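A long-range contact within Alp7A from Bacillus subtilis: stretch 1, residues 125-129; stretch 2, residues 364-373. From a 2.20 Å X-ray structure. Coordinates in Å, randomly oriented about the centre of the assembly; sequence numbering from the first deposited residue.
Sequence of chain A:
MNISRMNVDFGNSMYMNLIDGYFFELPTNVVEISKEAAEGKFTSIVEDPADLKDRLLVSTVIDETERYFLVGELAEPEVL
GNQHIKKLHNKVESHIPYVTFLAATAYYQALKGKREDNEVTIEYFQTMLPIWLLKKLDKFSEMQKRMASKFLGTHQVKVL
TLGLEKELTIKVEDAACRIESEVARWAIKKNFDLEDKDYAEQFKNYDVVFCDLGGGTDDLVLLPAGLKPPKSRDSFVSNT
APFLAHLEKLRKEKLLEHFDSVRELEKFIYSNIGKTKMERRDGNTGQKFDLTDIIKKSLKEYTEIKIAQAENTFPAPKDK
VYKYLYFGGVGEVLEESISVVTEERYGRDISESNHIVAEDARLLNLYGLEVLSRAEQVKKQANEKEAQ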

# COMPACT_ATOMS: atom_id res chain seq x y z
N PHE A 125 12.71 -1.74 11.03
CA PHE A 125 12.11 -1.42 9.73
C PHE A 125 11.39 -2.66 9.24
O PHE A 125 11.91 -3.78 9.34
CB PHE A 125 13.19 -0.99 8.72
CG PHE A 125 12.66 -0.75 7.31
CD1 PHE A 125 12.57 -1.78 6.39
CD2 PHE A 125 12.27 0.54 6.91
CE1 PHE A 125 12.10 -1.55 5.10
CE2 PHE A 125 11.80 0.77 5.63
CZ PHE A 125 11.71 -0.26 4.73
N GLN A 126 10.20 -2.46 8.68
CA GLN A 126 9.44 -3.57 8.18
C GLN A 126 8.74 -3.18 6.89
O GLN A 126 8.15 -2.09 6.77
CB GLN A 126 8.44 -4.03 9.25
CG GLN A 126 8.07 -5.47 9.19
CD GLN A 126 7.14 -5.89 10.31
OE1 GLN A 126 7.07 -7.07 10.64
NE2 GLN A 126 6.41 -4.93 10.89
N THR A 127 8.84 -4.06 5.90
CA THR A 127 8.08 -3.91 4.68
C THR A 127 7.57 -5.30 4.27
O THR A 127 7.44 -6.20 5.12
CB THR A 127 8.91 -3.21 3.55
OG1 THR A 127 8.07 -2.96 2.42
CG2 THR A 127 10.14 -4.04 3.12
N MET A 128 7.24 -5.48 2.99
CA MET A 128 6.68 -6.75 2.55
C MET A 128 6.84 -6.88 1.04
O MET A 128 7.22 -5.92 0.37
CB MET A 128 5.19 -6.86 2.96
CG MET A 128 4.43 -5.56 2.83
SD MET A 128 2.76 -5.52 3.51
CE MET A 128 2.43 -3.77 3.39
N LEU A 129 6.58 -8.07 0.50
CA LEU A 129 6.65 -8.31 -0.94
C LEU A 129 5.32 -8.83 -1.50
O LEU A 129 4.64 -9.62 -0.85
CB LEU A 129 7.76 -9.31 -1.28
CG LEU A 129 9.19 -8.81 -1.21
CD1 LEU A 129 10.12 -9.92 -1.63
CD2 LEU A 129 9.35 -7.58 -2.10
N LEU A 364 -5.02 -2.15 5.24
CA LEU A 364 -4.98 -3.38 6.04
C LEU A 364 -3.59 -4.05 6.06
O LEU A 364 -3.12 -4.48 7.13
CB LEU A 364 -6.03 -4.39 5.52
CG LEU A 364 -6.55 -5.38 6.57
CD1 LEU A 364 -7.32 -4.63 7.66
CD2 LEU A 364 -7.42 -6.47 5.94
N ASN A 365 -2.93 -4.15 4.91
CA ASN A 365 -1.57 -4.71 4.86
C ASN A 365 -0.62 -3.93 5.80
O ASN A 365 0.05 -4.53 6.65
CB ASN A 365 -1.02 -4.69 3.43
CG ASN A 365 -1.51 -5.87 2.58
OD1 ASN A 365 -1.64 -6.99 3.07
ND2 ASN A 365 -1.80 -5.61 1.31
N LEU A 366 -0.60 -2.61 5.64
CA LEU A 366 0.20 -1.72 6.49
C LEU A 366 -0.08 -1.92 7.98
O LEU A 366 0.83 -1.98 8.81
CB LEU A 366 -0.06 -0.26 6.13
CG LEU A 366 0.76 0.82 6.81
CD1 LEU A 366 2.22 0.48 6.76
CD2 LEU A 366 0.51 2.18 6.12
N TYR A 367 -1.37 -2.04 8.29
CA TYR A 367 -1.84 -2.21 9.65
C TYR A 367 -1.40 -3.56 10.22
O TYR A 367 -1.11 -3.68 11.41
CB TYR A 367 -3.36 -2.08 9.71
CG TYR A 367 -3.83 -0.65 9.78
CD1 TYR A 367 -2.94 0.40 9.64
CD2 TYR A 367 -5.17 -0.34 10.02
CE1 TYR A 367 -3.36 1.72 9.72
CE2 TYR A 367 -5.60 0.97 10.12
CZ TYR A 367 -4.69 2.00 9.97
OH TYR A 367 -5.11 3.30 10.06
N GLY A 368 -1.34 -4.56 9.34
CA GLY A 368 -0.84 -5.87 9.70
C GLY A 368 0.63 -5.78 10.05
O GLY A 368 1.07 -6.38 11.02
N LEU A 369 1.39 -5.01 9.27
CA LEU A 369 2.78 -4.75 9.64
C LEU A 369 2.84 -4.05 10.99
O LEU A 369 3.67 -4.38 11.83
CB LEU A 369 3.49 -3.90 8.59
CG LEU A 369 3.82 -4.53 7.24
CD1 LEU A 369 4.70 -3.61 6.38
CD2 LEU A 369 4.46 -5.94 7.39
N GLU A 370 1.98 -3.06 11.19
CA GLU A 370 2.02 -2.29 12.43
C GLU A 370 1.83 -3.22 13.66
O GLU A 370 2.59 -3.16 14.63
CB GLU A 370 0.97 -1.18 12.41
CG GLU A 370 0.93 -0.31 13.67
CD GLU A 370 2.19 0.53 13.89
OE1 GLU A 370 2.94 0.76 12.91
OE2 GLU A 370 2.43 0.97 15.04
N VAL A 371 0.84 -4.10 13.59
CA VAL A 371 0.59 -5.09 14.63
C VAL A 371 1.83 -5.95 14.88
O VAL A 371 2.22 -6.19 16.02
CB VAL A 371 -0.60 -6.02 14.26
CG1 VAL A 371 -0.59 -7.33 15.10
CG2 VAL A 371 -1.93 -5.30 14.40
N LEU A 372 2.47 -6.43 13.80
CA LEU A 372 3.65 -7.25 13.98
C LEU A 372 4.79 -6.45 14.62
O LEU A 372 5.56 -6.99 15.40
CB LEU A 372 4.10 -7.86 12.65
CG LEU A 372 3.18 -9.01 12.20
CD1 LEU A 372 3.69 -9.66 10.92
CD2 LEU A 372 2.99 -10.06 13.33
N SER A 373 4.89 -5.17 14.31
CA SER A 373 6.00 -4.38 14.84
C SER A 373 5.77 -4.08 16.32
O SER A 373 6.73 -4.01 17.07
CB SER A 373 6.21 -3.09 14.02
OG SER A 373 5.15 -2.17 14.23

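When a strand packs against a helix, its alternating side chains allow a few residues to carry the contact, and this pairing in Alp7A is a compact example. In strand 125-129, Q126 and M128 point toward helix 364-373, whereas T127 between them and F125 before them point away. The two elements run at 139° to each other, with axes approaching to 9.0 Å, and most of the 337 Å² buried between them belongs to Q126, L369 and M128.

Q126 extends its side chain, with chi1 and chi2 both t, across to the helix. Its NE2 donates a hydrogen bond to L369 O at 2.9 Å; the angle of 125° at the hydrogen makes it weak despite the short distance. L369 O also accepts the helical bond from S373 N (2.9 Å), so the glutamine adds to the helix pattern without breaking it. The amide end also packs against carbon: Q126 OE1 lies 3.7 Å from L372 CB, and Q126 NE2 lies 3.6 Å from S373 CB.

M128 supplies the apolar counterpart. Its CE reaches L369 CD1 at 3.8 Å and N365 CB at 3.6 Å, one helical turn apart. L369 thus meets both Q126 and M128: its carbonyl and its CB lie near Q126 NE2, and its CD1 lies near M128 CE, while its CD2 approaches T127 O at 3.8 Å.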